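Local coordinates for Serine/threonine-protein kinase PknI (Mycobacterium tuberculosis, PDB 5XLM) that is a transmembrane serine/threonine kinase that slows mycobacterial growth inside the infected host, its extracellular sensor domain probably working through dimerization, at residues Asp177-Pro180 / Ala181-Val184. Sequence-based numbering, arbitrary orientation.
Sequences DLPP and AVTV
Pro179 and Val182 meet across a tight reversal of the chain, a compact example in which one backbone bond closes the turn and apolar side-chain atoms pack beside it. Val182 N donates to Pro179 O at 3.0 Å, with a bent N-H...O angle of 143°. The two side chains lie alongside one another and point the same way. With chi1 at 76°, Val182 CG1 sits between its own backbone N and carbonyl carbon, and this methyl is set against the proline ring, 3.7 Å from Pro179 CD, with CB and CG of the same ring about as near. Val182 CG1 also comes within 3.3 Å of Pro179 O, the acceptor of the turn bond. Pro180 and Ala181 are the second and third residues of the exposed bend, where the pyrrolidine ring of Pro180 holds phi at -60°. Ala181 N lies 2.8 Å from Pro179 O, but at too poor an angle to bond, which leaves Val182 N to close the turn. Beyond the turn, Leu178 CD2 and Val184 CG2 approach to 4.1 Å, a loose apolar contact between side chains crossing at a slant; both residues, like Pro179, pack on Ala67 of strand 62-72. Pro179 to Val182 thus make a type I beta turn with proline at its second position, following strand 165-174 of the antiparallel sensor-domain sheet.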
ATOM      1  N   ASP A 177     -14.327   5.574   9.050  1.00 62.69           N
ATOM      2  CA  ASP A 177     -14.981   5.182   7.813  1.00 59.32           C
ATOM      3  C   ASP A 177     -14.428   5.980   6.633  1.00 52.12           C
ATOM      4  O   ASP A 177     -13.523   6.809   6.769  1.00 53.65           O
ATOM      5  CB  ASP A 177     -16.491   5.367   7.930  1.00 70.46           C
ATOM      6  CG  ASP A 177     -17.064   4.715   9.173  1.00 78.70           C
ATOM      7  OD1 ASP A 177     -16.461   3.739   9.668  1.00 78.34           O
ATOM      8  OD2 ASP A 177     -18.119   5.180   9.653  1.00 83.52           O
ATOM      9  N   LEU A 178     -14.990   5.721   5.451  1.00 47.72           N
ATOM     10  CA  LEU A 178     -14.578   6.420   4.248  1.00 46.68           C
ATOM     11  C   LEU A 178     -14.939   7.900   4.341  1.00 57.19           C
ATOM     12  O   LEU A 178     -15.833   8.287   5.097  1.00 56.60           O
ATOM     13  CB  LEU A 178     -15.246   5.805   3.019  1.00 43.23           C
ATOM     14  CG  LEU A 178     -14.777   4.426   2.560  1.00 47.63           C
ATOM     15  CD1 LEU A 178     -15.746   3.865   1.538  1.00 44.22           C
ATOM     16  CD2 LEU A 178     -13.376   4.515   1.977  1.00 45.27           C
ATOM     17  N   PRO A 179     -14.247   8.749   3.586  1.00 63.72           N
ATOM     18  CA  PRO A 179     -14.697  10.134   3.430  1.00 65.65           C
ATOM     19  C   PRO A 179     -15.895  10.193   2.504  1.00 72.90           C
ATOM     20  O   PRO A 179     -15.777   9.907   1.302  1.00 74.38           O
ATOM     21  CB  PRO A 179     -13.480  10.844   2.810  1.00 60.42           C
ATOM     22  CG  PRO A 179     -12.338   9.876   2.930  1.00 61.86           C
ATOM     23  CD  PRO A 179     -12.952   8.515   2.930  1.00 63.30           C
ATOM     24  N   PRO A 180     -17.074  10.559   3.020  1.00 79.09           N
ATOM     25  CA  PRO A 180     -18.287  10.542   2.182  1.00 75.02           C
ATOM     26  C   PRO A 180     -18.217  11.455   0.968  1.00 67.55           C
ATOM     27  O   PRO A 180     -19.091  11.366   0.100  1.00 68.07           O
ATOM     28  CB  PRO A 180     -19.389  10.994   3.151  1.00 78.39           C
ATOM     29  CG  PRO A 180     -18.837  10.715   4.519  1.00 80.27           C
ATOM     30  CD  PRO A 180     -17.364  10.953   4.409  1.00 79.83           C
ATOM     31  N   ALA A 181     -17.205  12.318   0.876  1.00 72.07           N
ATOM     32  CA  ALA A 181     -17.057  13.172  -0.294  1.00 78.39           C
ATOM     33  C   ALA A 181     -16.315  12.474  -1.425  1.00 79.08           C
ATOM     34  O   ALA A 181     -16.603  12.733  -2.599  1.00 84.65           O
ATOM     35  CB  ALA A 181     -16.340  14.467   0.086  1.00 83.58           C
ATOM     36  N   VAL A 182     -15.374  11.588  -1.106  1.00 77.33           N
ATOM     37  CA  VAL A 182     -14.525  10.986  -2.129  1.00 79.56           C
ATOM     38  C   VAL A 182     -15.230   9.788  -2.751  1.00 83.67           C
ATOM     39  O   VAL A 182     -16.054   9.118  -2.117  1.00 87.43           O
ATOM     40  CB  VAL A 182     -13.151  10.594  -1.541  1.00 76.99           C
ATOM     41  CG1 VAL A 182     -13.257   9.324  -0.701  1.00 73.46           C
ATOM     42  CG2 VAL A 182     -12.117  10.432  -2.648  1.00 75.94           C
ATOM     43  N   THR A 183     -14.918   9.528  -4.019  1.00 77.70           N
ATOM     44  CA  THR A 183     -15.418   8.361  -4.739  1.00 71.60           C
ATOM     45  C   THR A 183     -14.242   7.425  -4.984  1.00 64.47           C
ATOM     46  O   THR A 183     -13.335   7.747  -5.760  1.00 65.38           O
ATOM     47  CB  THR A 183     -16.084   8.756  -6.058  1.00 71.55           C
ATOM     48  OG1 THR A 183     -15.085   9.166  -7.001  1.00 70.30           O
ATOM     49  CG2 THR A 183     -17.068   9.898  -5.846  1.00 66.86           C
ATOM     50  N   VAL A 184     -14.249   6.274  -4.318  1.00 60.61           N
ATOM     51  CA  VAL A 184     -13.213   5.269  -4.536  1.00 56.53           C
ATOM     52  C   VAL A 184     -13.657   4.392  -5.699  1.00 55.50           C
ATOM     53  O   VAL A 184     -14.796   3.902  -5.698  1.00 58.30           O
ATOM     54  CB  VAL A 184     -12.955   4.437  -3.270  1.00 54.96           C
ATOM     55  CG1 VAL A 184     -11.663   3.640  -3.410  1.00 54.09           C
ATOM     56  CG2 VAL A 184     -12.912   5.329  -2.043  1.00 58.19           C
TER